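Local coordinates for axin interactor, dorsalization-associated protein (PDB 2QZQ) that acts as a ventralizing factor in the embryo by binding axin, disrupting axin homodimers and so inhibiting axin-mediated JNK activation, here represented by its C-terminal C2 domain, at residues 1-6 with 67-72; 18-23 with 144-149; 33-38 with 51-56. All coordinates share one frame; numbering follows the deposited sequence.

All three contacts lie in the C-terminal C2 domain and touch one another. Contact 2 is partly buried: a backbone ladder joins two strands, and just over half its touching residues are core, chiefly aliphatic. Contact 3 ties the short outermost strand 52-53 to strand 34-41; it is partly buried with several exposed residues, and a threonine hydroxyl replaces part of the backbone bonding. Contact 1 is at the surface. The N-terminal loop meets strand 64-72 through a salt bridge, a water and a few methyl groups. Strand 64-72 pairs with strand 15-24 of contact 2, while Q52 of contact 3 binds L4 of contact 1. I20 packs on V71, I36, V38 and T54, so it connects all three.

Contact 1: residues 1-6 with 67-72; sequences GSLLPR and FSVDVE
R6 and E72 form a two-pronged salt bridge between the N-terminal loop and strand 64-72. R6 comes side-on: NE donates to E72 OE1 at 3.0 Å, and NH2 donates to E72 OE2 at 3.2 Å. The guanidinium and carboxylate planes are 56° apart. NE meets OE1 from above the carboxylate plane; NH2 comes to OE2 on its syn side, though still tilted from the plane. The E72 chain bends at chi2 (-69°), which brings CD back toward R6. T17 OG1 also bonds E72 OE1, so the carboxylate has a second partner on strand 15-24. Bonds from two nitrogens to two oxygens should limit rotation of the guanidinium.

L3 makes the apolar half of the contact. Its CD1 touches V69 CG2 at 3.5 Å, and its CD2 lies 3.8 Å from V71 CG2. Between the two halves, water 1 donates to L4 O at 2.7 Å and accepts from E72 N at 2.8 Å. No direct backbone bond joins the segments. Q52 OE1 takes the L4 N-H, and S2 bonds D53, so the loop is also tied to strand 52-53. The whole is a surface loop laid against a strand of a C2-type beta sandwich.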
loop_
_atom_site.group_PDB
_atom_site.type_symbol
_atom_site.label_atom_id
_atom_site.label_comp_id
_atom_site.label_asym_id
_atom_site.label_seq_id
_atom_site.Cartn_x
_atom_site.Cartn_y
_atom_site.Cartn_z
ATOM N N GLY A 1 0.655 11.995 -8.663
ATOM C CA GLY A 1 0.844 10.504 -8.609
ATOM C C GLY A 1 1.997 10.050 -9.504
ATOM O O GLY A 1 2.455 10.798 -10.388
ATOM N N SER A 2 2.488 8.829 -9.258
ATOM C CA SER A 2 3.577 8.249 -10.026
ATOM C C SER A 2 3.344 6.748 -10.276
ATOM O O SER A 2 4.279 5.962 -10.201
ATOM C CB SER A 2 4.921 8.493 -9.339
ATOM O OG SER A 2 4.955 7.963 -8.013
ATOM N N LEU A 3 2.096 6.387 -10.568
ATOM C CA LEU A 3 1.700 4.995 -10.792
ATOM C C LEU A 3 2.162 4.611 -12.183
ATOM O O LEU A 3 1.975 5.374 -13.133
ATOM C CB LEU A 3 0.196 4.797 -10.668
ATOM C CG LEU A 3 -0.474 5.007 -9.297
ATOM C CD1 LEU A 3 -1.919 4.573 -9.364
ATOM C CD2 LEU A 3 0.245 4.272 -8.130
ATOM N N LEU A 4 2.786 3.443 -12.286
ATOM C CA LEU A 4 3.445 3.041 -13.514
ATOM C C LEU A 4 2.567 2.048 -14.269
ATOM O O LEU A 4 1.741 1.367 -13.667
ATOM C CB LEU A 4 4.803 2.451 -13.180
ATOM C CG LEU A 4 5.900 3.400 -12.711
ATOM C CD1 LEU A 4 6.998 2.611 -12.048
ATOM C CD2 LEU A 4 6.459 4.220 -13.877
ATOM N N PRO A 5 2.738 1.964 -15.602
ATOM C CA PRO A 5 1.917 1.026 -16.364
ATOM C C PRO A 5 2.304 -0.409 -15.988
ATOM O O PRO A 5 3.426 -0.639 -15.527
ATOM C CB PRO A 5 2.301 1.293 -17.835
ATOM C CG PRO A 5 3.255 2.462 -17.835
ATOM C CD PRO A 5 3.733 2.681 -16.424
ATOM N N ARG A 6 1.372 -1.337 -16.178
ATOM C CA ARG A 6 1.649 -2.777 -16.100
ATOM C C ARG A 6 2.872 -3.145 -16.968
ATOM O O ARG A 6 3.012 -2.667 -18.106
ATOM C CB ARG A 6 0.406 -3.566 -16.531
ATOM C CG ARG A 6 0.460 -5.082 -16.250
ATOM C CD ARG A 6 -0.888 -5.749 -16.505
ATOM N NE ARG A 6 -1.950 -5.096 -15.747
ATOM C CZ ARG A 6 -3.255 -5.257 -15.949
ATOM N NH1 ARG A 6 -3.690 -6.068 -16.909
ATOM N NH2 ARG A 6 -4.131 -4.609 -15.183
ATOM N N PHE A 67 -10.213 5.187 -2.663
ATOM C CA PHE A 67 -9.176 5.361 -3.660
ATOM C C PHE A 67 -9.622 4.813 -5.010
ATOM O O PHE A 67 -9.557 5.534 -6.028
ATOM C CB PHE A 67 -7.881 4.637 -3.235
ATOM C CG PHE A 67 -7.030 5.425 -2.267
ATOM C CD1 PHE A 67 -5.962 6.204 -2.721
ATOM C CD2 PHE A 67 -7.330 5.424 -0.901
ATOM C CE1 PHE A 67 -5.192 6.950 -1.811
ATOM C CE2 PHE A 67 -6.575 6.175 0.014
ATOM C CZ PHE A 67 -5.502 6.940 -0.438
ATOM N N SER A 68 -10.071 3.544 -5.001
ATOM C CA SER A 68 -10.479 2.820 -6.213
ATOM C C SER A 68 -9.472 3.021 -7.333
ATOM O O SER A 68 -9.813 3.527 -8.401
ATOM C CB SER A 68 -11.874 3.263 -6.670
ATOM O OG SER A 68 -12.806 3.194 -5.610
ATOM N N VAL A 69 -8.228 2.635 -7.076
ATOM C CA VAL A 69 -7.159 2.777 -8.041
ATOM C C VAL A 69 -6.311 1.507 -8.099
ATOM O O VAL A 69 -6.041 0.886 -7.064
ATOM C CB VAL A 69 -6.290 4.023 -7.729
ATOM C CG1 VAL A 69 -5.465 3.834 -6.437
ATOM C CG2 VAL A 69 -5.402 4.379 -8.923
ATOM N N ASP A 70 -5.903 1.121 -9.312
ATOM C CA ASP A 70 -5.035 -0.047 -9.508
ATOM C C ASP A 70 -3.571 0.338 -9.431
ATOM O O ASP A 70 -3.141 1.327 -10.031
ATOM C CB ASP A 70 -5.284 -0.720 -10.865
ATOM C CG ASP A 70 -6.638 -1.377 -10.966
ATOM O OD1 ASP A 70 -7.353 -1.540 -9.936
ATOM O OD2 ASP A 70 -6.984 -1.748 -12.117
ATOM N N VAL A 71 -2.804 -0.434 -8.678
ATOM C CA VAL A 71 -1.366 -0.272 -8.644
ATOM C C VAL A 71 -0.725 -1.524 -9.258
ATOM O O VAL A 71 -0.997 -2.641 -8.820
ATOM C CB VAL A 71 -0.842 -0.012 -7.196
ATOM C CG1 VAL A 71 0.667 0.130 -7.173
ATOM C CG2 VAL A 71 -1.516 1.251 -6.611
ATOM N N GLU A 72 0.144 -1.311 -10.247
ATOM C CA GLU A 72 0.838 -2.392 -10.944
ATOM C C GLU A 72 2.182 -2.666 -10.309
ATOM O O GLU A 72 3.074 -1.808 -10.300
ATOM C CB GLU A 72 0.990 -2.066 -12.455
ATOM C CG GLU A 72 -0.334 -1.623 -13.136
ATOM C CD GLU A 72 -1.381 -2.736 -13.274
ATOM O OE1 GLU A 72 -1.055 -3.941 -13.104
ATOM O OE2 GLU A 72 -2.544 -2.406 -13.566
HETATM O O HOH W 1 0.803 1.216 -11.128
#

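Contact 2: residues 18-23 with 144-149; sequences LTIEKI and LHLNQT
Strands 15-24 and 144-151 run antiparallel in the sandwich, and a classic beta bulge interrupts their ladder. E21 and K22 both face H145. H145 O accepts from E21 N at 3.0 Å and more weakly from K22 N at 3.5 Å. H145 N returns a bond to K22 O. On the T19 side of the bulge, T19 and N147 form a hydrogen-bonded pair.

K22 and H145 lie side by side. K22 CE sits over the centre of the imidazole, 3.8 Å from the ring centroid and 5° off its normal, a CH-pi contact. K22 chi1 of 72° puts CG between the backbone N and the carbonyl carbon, and the extended chain carries CE over the ring. Y64 makes a cation-pi contact with K22. An alanine at H145 would probably cost K22 CE the ring it lies against and leave the lysine chain freer to swing.

Water 3 donates to E21 OE1 and L146 O, both at 2.9 Å. The L18, I20, L144 and L146 face is mostly aliphatic; Q148 is its polar exception, NE2 bonding E112 O. I20 CG1 meets L146 CD2 at 3.9 Å, and L144 CD1 lies 3.9 Å from I23 CB. L18 CD2 rests on Q148 CG at 3.7 Å. F88 covers L18, L144 and L146 from strand 85-94. Such a pair, one largely aliphatic face turned inward, is typical of a beta sandwich such as the C2 fold.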
loop_
_atom_site.group_PDB
_atom_site.type_symbol
_atom_site.label_atom_id
_atom_site.label_comp_id
_atom_site.label_asym_id
_atom_site.label_seq_id
_atom_site.Cartn_x
_atom_site.Cartn_y
_atom_site.Cartn_z
ATOM N N LEU A 18 -2.722 -4.651 -7.659
ATOM C CA LEU A 18 -3.420 -4.424 -6.393
ATOM C C LEU A 18 -4.337 -3.235 -6.535
ATOM O O LEU A 18 -3.862 -2.108 -6.802
ATOM C CB LEU A 18 -2.424 -4.193 -5.259
ATOM C CG LEU A 18 -1.482 -5.355 -4.963
ATOM C CD1 LEU A 18 -0.356 -4.935 -4.021
ATOM C CD2 LEU A 18 -2.257 -6.556 -4.444
ATOM N N THR A 19 -5.640 -3.477 -6.398
ATOM C CA THR A 19 -6.614 -2.404 -6.401
ATOM C C THR A 19 -6.705 -1.893 -4.980
ATOM O O THR A 19 -7.033 -2.638 -4.073
ATOM C CB THR A 19 -8.015 -2.919 -6.824
ATOM O OG1 THR A 19 -7.912 -3.560 -8.103
ATOM C CG2 THR A 19 -9.046 -1.772 -6.895
ATOM N N ILE A 20 -6.418 -0.618 -4.785
ATOM C CA ILE A 20 -6.587 -0.031 -3.467
ATOM C C ILE A 20 -7.995 0.500 -3.475
ATOM O O ILE A 20 -8.315 1.472 -4.191
ATOM C CB ILE A 20 -5.575 1.113 -3.192
ATOM C CG1 ILE A 20 -4.122 0.614 -3.288
ATOM C CG2 ILE A 20 -5.888 1.803 -1.860
ATOM C CD1 ILE A 20 -3.081 1.751 -3.265
ATOM N N GLU A 21 -8.852 -0.161 -2.702
ATOM C CA GLU A 21 -10.262 0.184 -2.682
ATOM C C GLU A 21 -10.475 1.357 -1.757
ATOM O O GLU A 21 -10.924 2.405 -2.179
ATOM C CB GLU A 21 -11.114 -1.021 -2.275
ATOM C CG GLU A 21 -10.903 -2.188 -3.261
ATOM C CD GLU A 21 -11.691 -3.454 -2.930
ATOM O OE1 GLU A 21 -12.089 -3.644 -1.767
ATOM O OE2 GLU A 21 -11.892 -4.271 -3.859
ATOM N N LYS A 22 -10.143 1.169 -0.486
ATOM C CA LYS A 22 -10.370 2.209 0.502
ATOM C C LYS A 22 -9.492 1.925 1.711
ATOM O O LYS A 22 -8.972 0.820 1.851
ATOM C CB LYS A 22 -11.837 2.261 0.901
ATOM C CG LYS A 22 -12.310 1.107 1.759
ATOM C CD LYS A 22 -13.814 1.122 1.917
ATOM C CE LYS A 22 -14.283 -0.185 2.552
ATOM N NZ LYS A 22 -15.740 -0.164 2.837
ATOM N N ILE A 23 -9.330 2.936 2.557
ATOM C CA ILE A 23 -8.640 2.765 3.818
ATOM C C ILE A 23 -9.512 3.316 4.942
ATOM O O ILE A 23 -10.032 4.445 4.856
ATOM C CB ILE A 23 -7.199 3.373 3.804
ATOM C CG1 ILE A 23 -6.451 3.038 5.119
ATOM C CG2 ILE A 23 -7.204 4.874 3.557
ATOM C CD1 ILE A 23 -4.979 3.543 5.113
ATOM N N LEU A 144 -7.004 -1.342 5.676
ATOM C CA LEU A 144 -6.785 -1.114 4.248
ATOM C C LEU A 144 -7.445 -2.263 3.473
ATOM O O LEU A 144 -7.146 -3.433 3.719
ATOM C CB LEU A 144 -5.282 -1.054 3.948
ATOM C CG LEU A 144 -4.849 -0.880 2.493
ATOM C CD1 LEU A 144 -5.257 0.515 1.926
ATOM C CD2 LEU A 144 -3.353 -1.139 2.350
ATOM N N HIS A 145 -8.331 -1.916 2.536
ATOM C CA HIS A 145 -9.071 -2.915 1.739
ATOM C C HIS A 145 -8.499 -2.923 0.351
ATOM O O HIS A 145 -8.499 -1.880 -0.327
ATOM C CB HIS A 145 -10.536 -2.531 1.622
ATOM C CG HIS A 145 -11.318 -2.701 2.883
ATOM N ND1 HIS A 145 -11.172 -1.873 3.976
ATOM C CD2 HIS A 145 -12.277 -3.592 3.216
ATOM C CE1 HIS A 145 -12.002 -2.252 4.933
ATOM N NE2 HIS A 145 -12.687 -3.289 4.491
ATOM N N LEU A 146 -7.975 -4.088 -0.053
ATOM C CA LEU A 146 -7.408 -4.300 -1.384
ATOM C C LEU A 146 -8.126 -5.418 -2.140
ATOM O O LEU A 146 -8.796 -6.273 -1.529
ATOM C CB LEU A 146 -5.915 -4.677 -1.318
ATOM C CG LEU A 146 -4.951 -3.857 -0.452
ATOM C CD1 LEU A 146 -3.583 -4.536 -0.381
ATOM C CD2 LEU A 146 -4.863 -2.446 -1.000
ATOM N N ASN A 147 -7.980 -5.391 -3.461
ATOM C CA ASN A 147 -8.326 -6.554 -4.311
ATOM C C ASN A 147 -7.099 -6.934 -5.109
ATOM O O ASN A 147 -6.471 -6.067 -5.735
ATOM C CB ASN A 147 -9.523 -6.263 -5.234
ATOM C CG ASN A 147 -10.052 -7.522 -5.926
ATOM O OD1 ASN A 147 -10.278 -8.523 -5.286
ATOM N ND2 ASN A 147 -10.227 -7.462 -7.240
ATOM N N GLN A 148 -6.731 -8.223 -5.061
ATOM C CA GLN A 148 -5.572 -8.730 -5.803
ATOM C C GLN A 148 -6.027 -9.453 -7.073
ATOM O O GLN A 148 -6.969 -10.251 -7.037
ATOM C CB GLN A 148 -4.727 -9.711 -4.966
ATOM C CG GLN A 148 -4.525 -9.319 -3.514
ATOM C CD GLN A 148 -3.396 -10.085 -2.870
ATOM O OE1 GLN A 148 -2.335 -10.277 -3.473
ATOM N NE2 GLN A 148 -3.611 -10.532 -1.631
ATOM N N THR A 149 -5.370 -9.138 -8.182
ATOM C CA THR A 149 -5.598 -9.825 -9.450
ATOM C C THR A 149 -4.255 -10.292 -9.955
ATOM O O THR A 149 -3.306 -9.500 -10.099
ATOM C CB THR A 149 -6.225 -8.925 -10.537
ATOM O OG1 THR A 149 -7.356 -8.237 -10.005
ATOM C CG2 THR A 149 -6.661 -9.774 -11.750
HETATM O O HOH W 2 -6.825 -5.951 -8.715
HETATM O O HOH W 3 -11.317 -5.869 -0.063
#

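Contact 3: residues 33-38 with 51-56; sequences DPYITV and VQDTPV
A side-chain hydroxyl takes the place of a backbone acceptor between I36 and T54. I36 N donates to T54 OG1 at 3.1 Å, and T54 OG1 donates to P55 O at 2.7 Å. T54 chi1 of 73° sets OG1 between its own N and carbonyl carbon, facing I36 N. T54 N completes the exchange with a 2.8 Å bond to I36 O. Beyond T37, V38 and Q52 make a regular hydrogen-bonded pair.

T37 and D53 face each other in the non-hydrogen-bonded pair, their side chains side by side. T37 OG1 donates to D53 OD1 at 2.6 Å, from above the carboxylate plane. K91 NZ also bonds T37 OG1. D53 OD2 lies 3.7 Å from Y35 CE2, and water 4 links it to Y35 OH. The Y35 ring and the carboxylate are turned 52° against each other. At the far end, V56 CG1 packs on D33 CA at 3.6 Å.

Strand 52-53, one of the sheet's two outermost strands, pairs with strand 34-41, whose other neighbour is strand 85-94. S2 of the N-terminal loop bonds D53. I36, V38 and T54 pack on I20 of strand 15-24, and T54 also touches F67 and V69 of strand 64-72.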
loop_
_atom_site.group_PDB
_atom_site.type_symbol
_atom_site.label_atom_id
_atom_site.label_comp_id
_atom_site.label_asym_id
_atom_site.label_seq_id
_atom_site.Cartn_x
_atom_site.Cartn_y
_atom_site.Cartn_z
ATOM N N ASP A 33 -5.470 15.940 1.667
ATOM C CA ASP A 33 -4.727 15.516 0.466
ATOM C C ASP A 33 -4.094 14.137 0.678
ATOM O O ASP A 33 -2.883 13.957 0.512
ATOM C CB ASP A 33 -3.667 16.546 0.076
ATOM C CG ASP A 33 -4.281 17.877 -0.359
ATOM O OD1 ASP A 33 -5.477 17.908 -0.675
ATOM O OD2 ASP A 33 -3.544 18.873 -0.377
ATOM N N PRO A 34 -4.928 13.165 1.050
ATOM C CA PRO A 34 -4.378 11.835 1.370
ATOM C C PRO A 34 -3.921 11.066 0.132
ATOM O O PRO A 34 -4.555 11.133 -0.937
ATOM C CB PRO A 34 -5.551 11.125 2.044
ATOM C CG PRO A 34 -6.770 11.752 1.426
ATOM C CD PRO A 34 -6.397 13.226 1.209
ATOM N N TYR A 35 -2.835 10.324 0.273
ATOM C CA TYR A 35 -2.422 9.405 -0.790
ATOM C C TYR A 35 -1.632 8.240 -0.220
ATOM O O TYR A 35 -1.338 8.198 0.969
ATOM C CB TYR A 35 -1.638 10.108 -1.903
ATOM C CG TYR A 35 -0.269 10.612 -1.504
ATOM C CD1 TYR A 35 -0.114 11.861 -0.871
ATOM C CD2 TYR A 35 0.873 9.854 -1.760
ATOM C CE1 TYR A 35 1.157 12.332 -0.509
ATOM C CE2 TYR A 35 2.145 10.306 -1.398
ATOM C CZ TYR A 35 2.276 11.565 -0.790
ATOM O OH TYR A 35 3.532 12.011 -0.435
ATOM N N ILE A 36 -1.316 7.279 -1.080
ATOM C CA ILE A 36 -0.571 6.090 -0.639
ATOM C C ILE A 36 0.646 5.866 -1.501
ATOM O O ILE A 36 0.579 5.976 -2.724
ATOM C CB ILE A 36 -1.484 4.834 -0.605
ATOM C CG1 ILE A 36 -2.518 4.987 0.518
ATOM C CG2 ILE A 36 -0.642 3.485 -0.416
ATOM C CD1 ILE A 36 -3.580 3.824 0.575
ATOM N N THR A 37 1.758 5.539 -0.837
ATOM C CA THR A 37 2.985 5.154 -1.476
ATOM C C THR A 37 3.093 3.649 -1.349
ATOM O O THR A 37 3.027 3.094 -0.231
ATOM C CB THR A 37 4.190 5.804 -0.815
ATOM O OG1 THR A 37 4.112 7.208 -1.021
ATOM C CG2 THR A 37 5.524 5.305 -1.427
ATOM N N VAL A 38 3.243 3.019 -2.503
ATOM C CA VAL A 38 3.389 1.567 -2.604
ATOM C C VAL A 38 4.822 1.263 -3.036
ATOM O O VAL A 38 5.302 1.735 -4.082
ATOM C CB VAL A 38 2.373 0.934 -3.604
ATOM C CG1 VAL A 38 2.508 -0.649 -3.652
ATOM C CG2 VAL A 38 0.930 1.349 -3.291
ATOM N N VAL A 51 9.367 3.077 -6.419
ATOM C CA VAL A 51 8.312 3.447 -5.490
ATOM C C VAL A 51 7.240 4.122 -6.324
ATOM O O VAL A 51 7.573 4.826 -7.282
ATOM C CB VAL A 51 8.900 4.367 -4.382
ATOM C CG1 VAL A 51 7.860 4.751 -3.377
ATOM C CG2 VAL A 51 10.045 3.637 -3.659
ATOM N N GLN A 52 5.970 3.885 -6.004
ATOM C CA GLN A 52 4.854 4.480 -6.723
ATOM C C GLN A 52 3.856 5.180 -5.792
ATOM O O GLN A 52 3.419 4.591 -4.798
ATOM C CB GLN A 52 4.090 3.424 -7.504
ATOM C CG GLN A 52 4.892 2.636 -8.554
ATOM C CD GLN A 52 4.046 1.561 -9.166
ATOM O OE1 GLN A 52 3.218 1.838 -10.033
ATOM N NE2 GLN A 52 4.211 0.321 -8.694
ATOM N N ASP A 53 3.485 6.421 -6.129
ATOM C CA ASP A 53 2.486 7.174 -5.355
ATOM C C ASP A 53 1.140 7.161 -6.037
ATOM O O ASP A 53 1.046 7.468 -7.235
ATOM C CB ASP A 53 2.914 8.639 -5.175
ATOM C CG ASP A 53 4.073 8.812 -4.239
ATOM O OD1 ASP A 53 4.508 7.838 -3.563
ATOM O OD2 ASP A 53 4.563 9.964 -4.155
ATOM N N THR A 54 0.076 6.850 -5.307
ATOM C CA THR A 54 -1.245 7.068 -5.880
ATOM C C THR A 54 -1.426 8.581 -6.076
ATOM O O THR A 54 -0.722 9.393 -5.431
ATOM C CB THR A 54 -2.445 6.538 -5.049
ATOM O OG1 THR A 54 -2.659 7.366 -3.894
ATOM C CG2 THR A 54 -2.297 5.027 -4.641
ATOM N N PRO A 55 -2.336 8.961 -6.988
ATOM C CA PRO A 55 -2.831 10.335 -6.938
ATOM C C PRO A 55 -3.509 10.563 -5.599
ATOM O O PRO A 55 -3.870 9.596 -4.895
ATOM C CB PRO A 55 -3.911 10.371 -8.014
ATOM C CG PRO A 55 -3.608 9.211 -8.937
ATOM C CD PRO A 55 -2.931 8.171 -8.087
ATOM N N VAL A 56 -3.705 11.836 -5.260
ATOM C CA VAL A 56 -4.484 12.217 -4.084
ATOM C C VAL A 56 -5.943 11.764 -4.196
ATOM O O VAL A 56 -6.594 11.910 -5.239
ATOM C CB VAL A 56 -4.362 13.747 -3.806
ATOM C CG1 VAL A 56 -5.443 14.250 -2.838
ATOM C CG2 VAL A 56 -2.997 14.038 -3.249
HETATM O O HOH W 4 5.616 10.523 -1.526
HETATM O O HOH W 5 6.159 0.162 -6.290
#